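Long-range contacts in 4-oxalocrotonate decarboxylase NahK (Pseudomonas putida, PDB 5D2J), which catalyses the decarboxylation of (3E)-2-oxohex-3-enedioate to 2-oxopent-4-enoate and carbon dioxide in aromatic hydrocarbon breakdown, and binds a metal ion: residues V66-G71 with A233-M238; T85-F90 with D166-T171; P111-E116 with V246-G251; A115-V120 with V142-E147; L190-E195 with G241-V246. The protein carries 1 engineered substitution. All coordinates share one frame; numbering follows the deposited sequence. Where two conformers were deposited one is given.

Contact 1: residues V66-G71 with A233-M238; sequences VGLKMG and AGTFIM. With 0L1 (hexanedioic acid), chain E.
Two different first torsions part Lys-69 from Met-238: CG of Met-238 stands opposite its own carbonyl carbon (chi1 -67°), while CG of Lys-69 is wedged between backbone N and carbonyl carbon (chi1 48°). They start as neighbours, CB to CB 4.0 Å, on the same face of a parallel strand pair. Further bends along the lysine chain turn NZ to the bound hexanedioic acid, where it donates to O2 at 2.9 Å; the same amine forms a salt bridge with Glu-147 OE2 and a hydrogen bond to Ala-168 O. Lys-69 belongs to the site that also binds 2-oxoglutarate. Cut back to alanine, position 69 would probably cost Glu-147 OE2 its salt bridge and ligand O2 its N-H donor, leaving the metal to hold both groups. The backbone ladder runs from Leu-68 N to Phe-236 O (3.0 Å), with further bonds from Met-238 N to Leu-68 O and Met-70 N to Met-238 O. Glycine suits position 67, because a CB there would collide with Phe-236 O; with Val-66 it forms a classic beta bulge opposite Leu-91. A water joins Val-66 O to Gly-234 O. Leu-68 and Ile-237 occupy the other face, and Leu-220 of helix 213-225 packs on both Ile-237 and Met-70. Strand 236-238 thus lies between strand 65-71, parallel to it, and antiparallel strand 112-121, while strand 87-92 continues the sheet beyond 65-71.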
# COMPACT_ATOMS: atom_id res chain seq x y z
N VAL A 66 11.48 -2.13 2.07
CA VAL A 66 11.19 -2.86 3.30
C VAL A 66 9.88 -3.62 3.25
O VAL A 66 9.54 -4.32 4.20
CB VAL A 66 11.21 -1.94 4.54
CG1 VAL A 66 12.58 -1.33 4.71
CG2 VAL A 66 10.15 -0.84 4.42
N GLY A 67 9.14 -3.48 2.15
CA GLY A 67 7.88 -4.19 2.06
C GLY A 67 7.11 -3.95 0.78
O GLY A 67 7.59 -3.31 -0.15
N LEU A 68 5.89 -4.50 0.75
CA LEU A 68 4.99 -4.35 -0.38
C LEU A 68 3.62 -4.01 0.20
O LEU A 68 3.32 -4.34 1.35
CB LEU A 68 4.89 -5.67 -1.14
CG LEU A 68 6.19 -6.25 -1.70
CD1 LEU A 68 5.97 -7.68 -2.19
CD2 LEU A 68 6.69 -5.36 -2.82
N LYS A 69 2.78 -3.37 -0.60
CA LYS A 69 1.41 -3.09 -0.17
C LYS A 69 0.42 -3.57 -1.21
O LYS A 69 0.76 -3.73 -2.38
CB LYS A 69 1.20 -1.60 0.14
CG LYS A 69 1.71 -0.60 -0.90
CD LYS A 69 0.65 -0.21 -1.94
CE LYS A 69 -0.64 0.36 -1.32
NZ LYS A 69 -0.69 1.85 -1.16
N MET A 70 -0.80 -3.82 -0.77
CA MET A 70 -1.88 -4.20 -1.66
C MET A 70 -2.93 -3.10 -1.65
O MET A 70 -3.28 -2.57 -0.59
CB MET A 70 -2.50 -5.53 -1.23
CG MET A 70 -1.61 -6.72 -1.55
SD MET A 70 -1.72 -7.16 -3.30
CE MET A 70 -3.26 -8.06 -3.27
N GLY A 71 -3.44 -2.76 -2.83
CA GLY A 71 -4.48 -1.76 -2.96
C GLY A 71 -5.67 -2.25 -3.77
O GLY A 71 -5.58 -3.27 -4.45
N ALA A 233 11.06 -14.64 2.13
CA ALA A 233 10.91 -14.70 3.57
C ALA A 233 11.38 -13.38 4.17
O ALA A 233 12.36 -12.80 3.70
CB ALA A 233 11.74 -15.84 4.14
N GLY A 234 10.66 -12.89 5.18
CA GLY A 234 11.05 -11.65 5.85
C GLY A 234 10.42 -10.40 5.29
O GLY A 234 10.81 -9.29 5.65
N THR A 235 9.43 -10.55 4.41
CA THR A 235 8.81 -9.39 3.76
C THR A 235 7.66 -8.84 4.60
O THR A 235 6.83 -9.59 5.10
CB THR A 235 8.30 -9.76 2.36
OG1 THR A 235 9.40 -10.25 1.58
CG2 THR A 235 7.68 -8.55 1.67
N PHE A 236 7.64 -7.52 4.75
CA PHE A 236 6.55 -6.80 5.41
C PHE A 236 5.49 -6.55 4.34
O PHE A 236 5.80 -6.06 3.27
CB PHE A 236 7.10 -5.49 5.97
CG PHE A 236 6.07 -4.59 6.58
CD1 PHE A 236 5.66 -4.76 7.90
CD2 PHE A 236 5.58 -3.51 5.87
CE1 PHE A 236 4.74 -3.90 8.47
CE2 PHE A 236 4.66 -2.64 6.44
CZ PHE A 236 4.23 -2.84 7.74
N ILE A 237 4.24 -6.93 4.62
CA ILE A 237 3.17 -6.75 3.64
C ILE A 237 1.99 -6.02 4.24
O ILE A 237 1.39 -6.51 5.19
CB ILE A 237 2.65 -8.10 3.12
CG1 ILE A 237 3.79 -8.97 2.58
CG2 ILE A 237 1.59 -7.86 2.04
CD1 ILE A 237 3.35 -10.43 2.27
N MET A 238 1.64 -4.86 3.69
CA MET A 238 0.45 -4.13 4.13
C MET A 238 -0.73 -4.63 3.31
O MET A 238 -0.79 -4.40 2.10
CB MET A 238 0.63 -2.63 3.93
CG MET A 238 1.68 -2.03 4.84
SD MET A 238 1.72 -0.24 4.70
CE MET A 238 -0.01 0.10 4.97
O1 0L1 E . -5.50 1.04 -1.57
C2 0L1 E . -4.36 1.59 -1.64
O2 0L1 E . -3.58 1.56 -0.65
C3 0L1 E . -3.94 2.29 -2.92
C4 0L1 E . -4.99 3.29 -3.35
C5 0L1 E . -4.49 4.04 -4.57
C6 0L1 E . -5.57 4.95 -5.13
C7 0L1 E . -5.76 6.18 -4.27
O4 0L1 E . -4.81 6.99 -4.12
O3 0L1 E . -6.87 6.40 -3.71
O HOH W 1 11.16 -6.09 5.56

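Contact 2: residues T85-F90 with D166-T171; sequences TPIYGF and DNASST. With 0L1 (hexanedioic acid), chain E; EDO (1,2-ethanediol), chain F.
The amide of Asn-167 lies over one face of the Phe-90 ring, the two planes only 26° apart, with ND2 3.5 Å above the ring plane and over its centre. The same amide grips the backbone of Phe-90 at both polar atoms. OD1 takes the N-H of Phe-90 on a lone pair in the carbonyl plane, N to OD1 2.7 Å, and ND2 donates a hydrogen bond to Phe-90 O at 3.0 Å, tilted from that carbonyl's plane. Asparagine suits the place because one flat group offers an acceptor and a donor side by side, as a neighbouring strand would. The ring comes under the amide because CG of Phe-90 is tucked between backbone N and carbonyl carbon (chi1 66°). Gly-89 has to be bare here: a CB would run into OD1 of Asn-167. Farther along, the methyl of Ala-168 meets CD1 of Ile-87 at 3.9 Å, while Tyr-88 points away and stacks on Tyr-48. Within the turn, Ser-170 OG donates to Asn-167 O at 2.9 Å, steadying its shape. Ser-169 OG reaches O4 of the bound hexanedioic acid at 2.7 Å, and Ala-168 O lies 3.4 Å from C3 of that ligand. Asn-167, with its positive phi, is the C-prime residue of a Schellman motif that ends helix 160-165, and the turn that follows this helix end carries Ser-169 to the ligand.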
# COMPACT_ATOMS: atom_id res chain seq x y z
N THR A 85 -8.96 -7.41 -10.31
CA THR A 85 -8.00 -7.78 -9.27
C THR A 85 -7.41 -6.56 -8.55
O THR A 85 -7.43 -5.45 -9.08
CB THR A 85 -6.84 -8.67 -9.81
OG1 THR A 85 -5.80 -7.85 -10.35
CG2 THR A 85 -7.33 -9.65 -10.87
N PRO A 86 -6.90 -6.76 -7.32
CA PRO A 86 -6.16 -5.70 -6.62
C PRO A 86 -4.89 -5.30 -7.37
O PRO A 86 -4.54 -5.91 -8.38
CB PRO A 86 -5.77 -6.37 -5.30
CG PRO A 86 -6.78 -7.45 -5.09
CD PRO A 86 -7.16 -7.93 -6.46
N ILE A 87 -4.21 -4.28 -6.86
CA ILE A 87 -2.91 -3.88 -7.39
C ILE A 87 -1.94 -3.88 -6.22
O ILE A 87 -2.34 -3.93 -5.06
CB ILE A 87 -2.96 -2.46 -8.01
CG1 ILE A 87 -3.38 -1.42 -6.97
CG2 ILE A 87 -3.92 -2.43 -9.19
CD1 ILE A 87 -3.31 0.04 -7.49
N TYR A 88 -0.65 -3.85 -6.52
CA TYR A 88 0.34 -3.75 -5.47
C TYR A 88 1.32 -2.62 -5.76
O TYR A 88 1.37 -2.10 -6.89
CB TYR A 88 1.10 -5.07 -5.28
CG TYR A 88 2.00 -5.47 -6.45
CD1 TYR A 88 3.29 -4.95 -6.57
CD2 TYR A 88 1.57 -6.38 -7.40
CE1 TYR A 88 4.11 -5.33 -7.63
CE2 TYR A 88 2.37 -6.77 -8.44
CZ TYR A 88 3.64 -6.23 -8.56
OH TYR A 88 4.43 -6.62 -9.62
N GLY A 89 2.09 -2.25 -4.75
CA GLY A 89 3.16 -1.29 -4.88
C GLY A 89 4.21 -1.65 -3.86
O GLY A 89 4.01 -2.57 -3.07
N PHE A 90 5.35 -0.95 -3.87
CA PHE A 90 6.42 -1.26 -2.93
C PHE A 90 6.51 -0.21 -1.83
O PHE A 90 5.95 0.88 -1.95
CB PHE A 90 7.77 -1.37 -3.65
CG PHE A 90 8.24 -0.07 -4.25
CD1 PHE A 90 8.97 0.83 -3.49
CD2 PHE A 90 7.93 0.25 -5.56
CE1 PHE A 90 9.39 2.04 -4.03
CE2 PHE A 90 8.35 1.45 -6.12
CZ PHE A 90 9.08 2.35 -5.35
N ASP A 166 2.25 4.99 -10.48
CA ASP A 166 2.55 5.88 -9.36
C ASP A 166 2.68 5.09 -8.05
O ASP A 166 2.44 5.60 -6.95
CB ASP A 166 1.46 6.98 -9.27
CG ASP A 166 1.71 8.01 -8.15
OD1 ASP A 166 2.87 8.44 -7.96
OD2 ASP A 166 0.73 8.40 -7.47
N ASN A 167 3.07 3.82 -8.16
CA ASN A 167 3.34 2.97 -7.00
C ASN A 167 2.15 2.88 -6.04
O ASN A 167 2.33 2.87 -4.82
CB ASN A 167 4.59 3.45 -6.25
CG ASN A 167 5.10 2.42 -5.26
OD1 ASN A 167 4.95 1.22 -5.48
ND2 ASN A 167 5.70 2.88 -4.16
N ALA A 168 0.95 2.86 -6.61
CA ALA A 168 -0.28 2.73 -5.84
C ALA A 168 -0.40 3.79 -4.75
O ALA A 168 -0.90 3.49 -3.67
CB ALA A 168 -0.37 1.33 -5.21
N SER A 169 0.05 5.01 -5.04
CA SER A 169 -0.13 6.15 -4.14
C SER A 169 0.63 6.04 -2.80
O SER A 169 0.35 6.81 -1.87
CB SER A 169 -1.61 6.40 -3.85
OG SER A 169 -2.35 6.55 -5.05
N SER A 170 1.58 5.12 -2.71
CA SER A 170 2.34 4.93 -1.47
C SER A 170 3.19 6.14 -1.10
O SER A 170 3.79 6.78 -1.97
CB SER A 170 3.24 3.70 -1.59
OG SER A 170 2.48 2.58 -1.96
N THR A 171 3.27 6.43 0.19
CA THR A 171 4.11 7.55 0.62
C THR A 171 4.60 7.42 2.08
O THR A 171 5.78 7.66 2.35
CB THR A 171 3.43 8.93 0.33
OG1 THR A 171 4.43 9.94 0.15
CG2 THR A 171 2.48 9.36 1.43
O1 0L1 E . -5.50 1.04 -1.57
C2 0L1 E . -4.36 1.59 -1.64
O2 0L1 E . -3.58 1.56 -0.65
C3 0L1 E . -3.94 2.29 -2.92
C4 0L1 E . -4.99 3.29 -3.35
C5 0L1 E . -4.49 4.04 -4.57
C6 0L1 E . -5.57 4.95 -5.13
C7 0L1 E . -5.76 6.18 -4.27
O4 0L1 E . -4.81 6.99 -4.12
O3 0L1 E . -6.87 6.40 -3.71
C1 EDO F . 1.69 -7.86 -13.09
O1 EDO F . 0.26 -7.79 -13.20
C2 EDO F . 2.06 -7.66 -11.63
O2 EDO F . 3.27 -8.35 -11.30

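Contact 3: residues P111-E116 with V246-G251; sequences PKIEAE and VPVAPG. With MG (magnesium ion), chain C; 0L1 (hexanedioic acid), chain E.
Ile-113 and Val-246 form the hydrogen-bonded pair of a short antiparallel beta ladder, the N-H of each reaching the carbonyl of the other. Ile-113 N lies 2.8 Å from Val-246 O, and Val-246 N lies 2.9 Å from Ile-113 O. A longer bond of 3.3 Å runs from Val-248 N to Pro-111 O, the donor standing above the carbonyl plane. Lys-112 and Pro-247 make the non-hydrogen-bonded pair between them, a place where a proline's lack of an N-H costs nothing. The lysine's chain leads away from Pro-247, and its charge forms a cation-pi contact with Phe-156. Ile-113 and Val-246 point to the opposite face. Val-248 comes up beside them: Ile-113 crosses it at about a right angle, CD1 to CG1 3.7 Å, and the Pro-111 ring meets the other valine branch, CG to CG2 3.9 Å. Beta-branched residues suit this extended backbone, and Met-194 and Ile-254 of the second sheet close over Ile-113. Trimming this isoleucine to an alanine is likely to open a gap beside Val-248 and leave its CG1 without that apolar partner. The alternation of the strand turns Glu-114 the other way, toward the active site, where it binds magnesium together with Glu-116 and Glu-147, an acidic metal site consistent with the fumarylacetoacetate hydrolase family. Glu-114 OE1 lies 2.2 Å from the metal, O2 of hexanedioic acid is another ligand, and a metal-bound water donates to O1 of that diacid at 2.6 Å.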
# COMPACT_ATOMS: atom_id res chain seq x y z
N PRO A 111 -2.72 14.27 1.38
CA PRO A 111 -2.68 12.94 2.00
C PRO A 111 -3.98 12.50 2.66
O PRO A 111 -4.79 13.33 3.09
CB PRO A 111 -1.59 13.09 3.06
CG PRO A 111 -1.67 14.54 3.46
CD PRO A 111 -1.94 15.26 2.16
N LYS A 112 -4.16 11.19 2.71
CA LYS A 112 -5.26 10.58 3.45
C LYS A 112 -4.69 9.41 4.22
O LYS A 112 -3.63 8.90 3.88
CB LYS A 112 -6.33 10.05 2.49
CG LYS A 112 -7.09 11.10 1.73
CD LYS A 112 -8.17 10.45 0.88
CE LYS A 112 -8.73 11.42 -0.14
NZ LYS A 112 -9.87 10.81 -0.87
N ILE A 113 -5.41 8.95 5.24
CA ILE A 113 -4.96 7.78 5.99
C ILE A 113 -5.99 6.65 5.94
O ILE A 113 -7.18 6.90 5.83
CB ILE A 113 -4.64 8.14 7.45
CG1 ILE A 113 -5.86 8.77 8.11
CG2 ILE A 113 -3.44 9.09 7.51
CD1 ILE A 113 -5.69 8.98 9.59
N GLU A 114 -5.49 5.41 6.01
CA GLU A 114 -6.31 4.19 6.00
C GLU A 114 -5.73 3.31 7.09
O GLU A 114 -4.51 3.18 7.19
CB GLU A 114 -6.09 3.38 4.72
CG GLU A 114 -6.33 4.04 3.39
CD GLU A 114 -6.05 3.07 2.24
OE1 GLU A 114 -4.86 2.76 1.97
OE2 GLU A 114 -7.03 2.61 1.62
N ALA A 115 -6.59 2.66 7.87
CA ALA A 115 -6.09 1.65 8.83
C ALA A 115 -5.99 0.29 8.15
O ALA A 115 -6.87 -0.09 7.38
CB ALA A 115 -7.00 1.57 10.02
N GLU A 116 -4.90 -0.44 8.40
CA GLU A 116 -4.67 -1.73 7.77
C GLU A 116 -4.05 -2.68 8.78
O GLU A 116 -3.70 -2.27 9.89
CB GLU A 116 -3.75 -1.59 6.54
CG GLU A 116 -4.10 -0.40 5.65
CD GLU A 116 -3.56 -0.50 4.24
OE1 GLU A 116 -2.94 -1.53 3.89
OE2 GLU A 116 -3.77 0.45 3.46
N VAL A 246 -9.23 8.77 4.99
CA VAL A 246 -9.65 10.00 5.66
C VAL A 246 -8.59 11.07 5.43
O VAL A 246 -7.41 10.82 5.65
CB VAL A 246 -9.79 9.76 7.17
CG1 VAL A 246 -10.03 11.07 7.91
CG2 VAL A 246 -10.92 8.78 7.44
N PRO A 247 -8.99 12.28 4.98
CA PRO A 247 -7.99 13.34 4.79
C PRO A 247 -7.30 13.73 6.10
O PRO A 247 -7.94 13.73 7.16
CB PRO A 247 -8.81 14.52 4.28
CG PRO A 247 -10.07 13.92 3.72
CD PRO A 247 -10.34 12.72 4.59
N VAL A 248 -6.01 14.06 6.02
CA VAL A 248 -5.28 14.58 7.17
C VAL A 248 -4.55 15.87 6.79
O VAL A 248 -4.16 16.06 5.63
CB VAL A 248 -4.28 13.56 7.73
CG1 VAL A 248 -5.00 12.44 8.43
CG2 VAL A 248 -3.40 13.03 6.61
N ALA A 249 -4.37 16.74 7.77
CA ALA A 249 -3.82 18.06 7.55
C ALA A 249 -3.01 18.48 8.78
O ALA A 249 -3.16 17.88 9.84
CB ALA A 249 -4.95 19.06 7.27
N PRO A 250 -2.14 19.50 8.64
CA PRO A 250 -1.35 19.97 9.78
C PRO A 250 -2.20 20.25 11.02
O PRO A 250 -3.22 20.94 10.93
CB PRO A 250 -0.75 21.28 9.27
CG PRO A 250 -0.58 21.05 7.80
CD PRO A 250 -1.75 20.19 7.39
N GLY A 251 -1.79 19.71 12.16
CA GLY A 251 -2.52 19.91 13.40
C GLY A 251 -3.34 18.69 13.81
O GLY A 251 -3.76 18.58 14.97
MG MG C . -3.60 1.05 1.48
O1 0L1 E . -5.50 1.04 -1.57
C2 0L1 E . -4.36 1.59 -1.64
O2 0L1 E . -3.58 1.56 -0.65
C3 0L1 E . -3.94 2.29 -2.92
C4 0L1 E . -4.99 3.29 -3.35
C5 0L1 E . -4.49 4.04 -4.57
C6 0L1 E . -5.57 4.95 -5.13
C7 0L1 E . -5.76 6.18 -4.27
O4 0L1 E . -4.81 6.99 -4.12
O3 0L1 E . -6.87 6.40 -3.71
O HOH W 2 -5.49 0.20 0.86
O HOH W 3 -2.53 -0.84 1.34

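Contact 4: residues A115-V120 with V142-E147; sequences AEISVV and VIPTVE. With MG (magnesium ion), chain C.
Glu-116 and Glu-147 bring their carboxylates together on one magnesium ion from adjacent strands of an antiparallel pair. From CB, which lies 3.7 Å from Thr-145 O, the Glu-116 chain runs past that carbonyl at CG and continues extended to CD, beside the metal. OE2 binds magnesium at 2.1 Å, while OE1 turns to a metal-bound water that donates to it at 2.7 Å and receives a weak hydrogen bond from Gly-240 N. Glu-147 arrives with CG opposite its backbone N (chi1 -165°) and puts OE1 on the metal at 2.1 Å. The two carboxylate planes stand 82° apart, and each carboxylate gives one oxygen to the metal. Backbone bonds tie Glu-116 to Thr-145 and Ser-118 to Ile-143. Between these pairs Ile-117 faces Pro-144, a non-hydrogen-bonded position that tolerates an imino acid. On the face shared with Glu-116, Ser-118 OG donates to Thr-145 OG1 at 2.7 Å, and that hydroxyl in turn donates to Ile-143 O at 2.8 Å. Ser-118 N reaches the same carbonyl from its other face; small hydroxyl residues thus satisfy one another in a buried place. The glutamate oxygens OE2 of Glu-116 and OE1 of Glu-147 are 3.1 Å apart, a closeness that is likely to depend on the charge of the magnesium between them, with Lys-69 pairing with OE2 of Glu-147.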
# COMPACT_ATOMS: atom_id res chain seq x y z
N ALA A 115 -6.59 2.66 7.87
CA ALA A 115 -6.09 1.65 8.83
C ALA A 115 -5.99 0.29 8.15
O ALA A 115 -6.87 -0.09 7.38
CB ALA A 115 -7.00 1.57 10.02
N GLU A 116 -4.90 -0.44 8.40
CA GLU A 116 -4.67 -1.73 7.77
C GLU A 116 -4.05 -2.68 8.78
O GLU A 116 -3.70 -2.27 9.89
CB GLU A 116 -3.75 -1.59 6.54
CG GLU A 116 -4.10 -0.40 5.65
CD GLU A 116 -3.56 -0.50 4.24
OE1 GLU A 116 -2.94 -1.53 3.89
OE2 GLU A 116 -3.77 0.45 3.46
N ILE A 117 -3.92 -3.95 8.40
CA ILE A 117 -3.15 -4.90 9.20
C ILE A 117 -2.05 -5.44 8.30
O ILE A 117 -2.30 -5.75 7.12
CB ILE A 117 -4.03 -6.02 9.84
CG1 ILE A 117 -3.22 -6.82 10.87
CG2 ILE A 117 -4.66 -6.94 8.78
CD1 ILE A 117 -2.83 -6.01 12.11
N SER A 118 -0.83 -5.48 8.81
CA SER A 118 0.30 -5.95 8.02
C SER A 118 0.76 -7.29 8.57
O SER A 118 0.43 -7.65 9.70
CB SER A 118 1.45 -4.95 8.09
OG SER A 118 1.07 -3.70 7.52
N VAL A 119 1.51 -8.02 7.76
CA VAL A 119 2.15 -9.24 8.22
C VAL A 119 3.62 -9.19 7.84
O VAL A 119 4.01 -8.46 6.92
CB VAL A 119 1.52 -10.53 7.62
CG1 VAL A 119 0.07 -10.69 8.06
CG2 VAL A 119 1.65 -10.52 6.08
N VAL A 120 4.44 -9.94 8.57
CA VAL A 120 5.82 -10.16 8.18
C VAL A 120 5.94 -11.65 7.95
O VAL A 120 5.50 -12.44 8.78
CB VAL A 120 6.81 -9.71 9.28
CG1 VAL A 120 8.18 -10.33 9.06
CG2 VAL A 120 6.91 -8.18 9.30
N VAL A 142 1.91 -10.29 13.01
CA VAL A 142 1.09 -9.24 12.40
C VAL A 142 1.44 -7.89 13.00
O VAL A 142 1.93 -7.81 14.13
CB VAL A 142 -0.41 -9.52 12.59
CG1 VAL A 142 -0.73 -10.95 12.16
CG2 VAL A 142 -0.83 -9.27 14.04
N ILE A 143 1.19 -6.83 12.24
CA ILE A 143 1.55 -5.47 12.67
C ILE A 143 0.45 -4.48 12.35
O ILE A 143 0.17 -4.22 11.17
CB ILE A 143 2.81 -4.97 11.96
CG1 ILE A 143 3.99 -5.91 12.19
CG2 ILE A 143 3.14 -3.56 12.40
CD1 ILE A 143 4.11 -6.96 11.10
N PRO A 144 -0.20 -3.92 13.39
CA PRO A 144 -1.15 -2.82 13.15
C PRO A 144 -0.46 -1.68 12.41
O PRO A 144 0.61 -1.21 12.84
CB PRO A 144 -1.56 -2.40 14.56
CG PRO A 144 -1.45 -3.69 15.37
CD PRO A 144 -0.20 -4.35 14.80
N THR A 145 -1.04 -1.25 11.29
CA THR A 145 -0.37 -0.29 10.41
C THR A 145 -1.37 0.71 9.86
O THR A 145 -2.45 0.33 9.41
CB THR A 145 0.29 -1.01 9.22
OG1 THR A 145 1.15 -2.06 9.69
CG2 THR A 145 1.11 -0.02 8.38
N VAL A 146 -1.00 1.99 9.89
CA VAL A 146 -1.83 3.01 9.26
C VAL A 146 -1.08 3.49 8.03
O VAL A 146 0.08 3.90 8.13
CB VAL A 146 -2.07 4.19 10.20
CG1 VAL A 146 -2.85 5.32 9.48
CG2 VAL A 146 -2.82 3.73 11.43
N GLU A 147 -1.72 3.43 6.86
CA GLU A 147 -1.06 3.92 5.65
C GLU A 147 -1.40 5.38 5.44
O GLU A 147 -2.52 5.80 5.69
CB GLU A 147 -1.45 3.15 4.38
CG GLU A 147 -0.47 3.46 3.23
CD GLU A 147 -0.72 2.70 1.93
OE1 GLU A 147 -1.79 2.07 1.79
OE2 GLU A 147 0.16 2.75 1.04
MG MG C . -3.60 1.05 1.48
O HOH W 3 -2.53 -0.84 1.34
O HOH W 2 -5.49 0.20 0.86

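Contact 5: residues L190-E195 with G241-V246; sequences LGVVME and GITAAV
No ring, amide or carboxylate takes part where Val-192 and Met-194 meet Ile-242, Thr-243 and Val-246; the surfaces are branched aliphatic chains, one hydroxyl and one thioether. Val-192 crosses Ile-242 at about a right angle, its CG2 lying 3.9 Å from CD1 of the isoleucine. Two residues on, Met-194 leaves the strand with CG opposite its backbone N (chi1 173°), extends to the sulfur and bends only at the last bond (chi3 -66°). This hook sets SD against CG2 of Val-246 at 3.8 Å and carries the methyl CE to Thr-243 OG1 at 3.5 Å. The unbranched, flexible methionine can therefore serve two neighbours at once. In the fold this is where strand 191-196 of the five-stranded sheet packs on the loop leading into strand 246-247, which runs along strand 112-121 of the larger sheet; Val-192 also touches Ala-115, and Met-194 touches Val-201. Val-193, between them, points away from the loop, as strand alternation requires. Threonine suits its position because it supplies a methyl to the apolar layer, CG2 being 4.4 Å from Val-192 CG1, while its OG1 hydrogen-bonds to the backbone N of Ala-115.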
# COMPACT_ATOMS: atom_id res chain seq x y z
N LEU A 190 -10.84 -9.18 13.19
CA LEU A 190 -10.13 -8.07 13.82
C LEU A 190 -10.88 -6.76 13.64
O LEU A 190 -11.09 -6.29 12.52
CB LEU A 190 -8.71 -7.95 13.23
CG LEU A 190 -7.87 -6.77 13.71
CD1 LEU A 190 -7.55 -6.94 15.19
CD2 LEU A 190 -6.58 -6.68 12.90
N GLY A 191 -11.32 -6.16 14.75
CA GLY A 191 -12.00 -4.88 14.67
C GLY A 191 -11.02 -3.73 14.73
O GLY A 191 -10.06 -3.77 15.50
N VAL A 192 -11.26 -2.70 13.93
CA VAL A 192 -10.36 -1.54 13.87
C VAL A 192 -11.14 -0.23 13.94
O VAL A 192 -12.08 -0.02 13.17
CB VAL A 192 -9.52 -1.57 12.59
CG1 VAL A 192 -8.54 -0.41 12.58
CG2 VAL A 192 -8.75 -2.90 12.47
N VAL A 193 -10.77 0.64 14.88
CA VAL A 193 -11.48 1.91 15.05
C VAL A 193 -10.54 3.10 14.89
O VAL A 193 -9.62 3.28 15.69
CB VAL A 193 -12.16 2.01 16.43
CG1 VAL A 193 -12.98 3.30 16.52
CG2 VAL A 193 -13.06 0.80 16.68
N MET A 194 -10.80 3.93 13.89
CA MET A 194 -9.96 5.10 13.67
C MET A 194 -10.56 6.34 14.32
O MET A 194 -11.71 6.71 14.05
CB MET A 194 -9.78 5.37 12.18
CG MET A 194 -9.08 6.68 11.90
SD MET A 194 -8.97 7.01 10.13
CE MET A 194 -7.87 5.68 9.61
N GLU A 195 -9.78 6.98 15.18
CA GLU A 195 -10.19 8.24 15.80
C GLU A 195 -9.34 9.36 15.23
O GLU A 195 -8.13 9.19 15.04
CB GLU A 195 -10.02 8.17 17.32
CG GLU A 195 -10.81 7.03 17.96
CD GLU A 195 -10.60 6.93 19.47
OE1 GLU A 195 -9.78 7.71 20.01
OE2 GLU A 195 -11.25 6.07 20.10
N GLY A 241 -6.74 -1.60 2.82
CA GLY A 241 -7.54 -0.73 3.67
C GLY A 241 -8.70 -1.43 4.37
O GLY A 241 -9.59 -2.00 3.72
N ILE A 242 -8.69 -1.39 5.70
CA ILE A 242 -9.80 -1.89 6.51
C ILE A 242 -10.84 -0.78 6.71
O ILE A 242 -12.05 -1.03 6.70
CB ILE A 242 -9.31 -2.41 7.87
CG1 ILE A 242 -8.51 -3.70 7.69
CG2 ILE A 242 -10.50 -2.72 8.80
CD1 ILE A 242 -7.76 -4.13 8.94
N THR A 243 -10.37 0.45 6.87
CA THR A 243 -11.25 1.60 6.98
C THR A 243 -11.21 2.42 5.70
O THR A 243 -10.28 2.29 4.89
CB THR A 243 -10.88 2.51 8.18
OG1 THR A 243 -9.58 3.07 7.98
CG2 THR A 243 -10.88 1.72 9.48
N ALA A 244 -12.22 3.26 5.50
CA ALA A 244 -12.23 4.19 4.38
C ALA A 244 -11.09 5.18 4.61
O ALA A 244 -10.67 5.39 5.75
CB ALA A 244 -13.56 4.90 4.31
N ALA A 245 -10.58 5.78 3.53
CA ALA A 245 -9.49 6.75 3.65
C ALA A 245 -10.00 8.11 4.13
O ALA A 245 -11.07 8.56 3.72
CB ALA A 245 -8.75 6.88 2.34
N VAL A 246 -9.23 8.77 4.99
CA VAL A 246 -9.65 10.00 5.66
C VAL A 246 -8.59 11.07 5.43
O VAL A 246 -7.41 10.82 5.65
CB VAL A 246 -9.79 9.76 7.17
CG1 VAL A 246 -10.03 11.07 7.91
CG2 VAL A 246 -10.92 8.78 7.44

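Contacts 1 to 4 all reach the large mixed sheet, whereas contact 5 joins the five-stranded sheet to a loop beside it. Strand 112-121 is the common element: contacts 3 and 4 share Ala-115 and Glu-116 on it, their centres about 15 Å apart, and it neighbours strand 236-238 of contact 1. Contacts 1 and 2, with centres about 11 Å apart, join through strands 65-71 and 87-92. Contact 5 lies about 11 Å, centre to centre, from both 3 and 4. Along the chain, contacts 2 and 4 fall within the span that contact 1 closes, and contact 3 spans contact 5. Contacts 1 to 4 thereby converge on one magnesium and diacid site, while contact 5 packs behind the metal-binding strand.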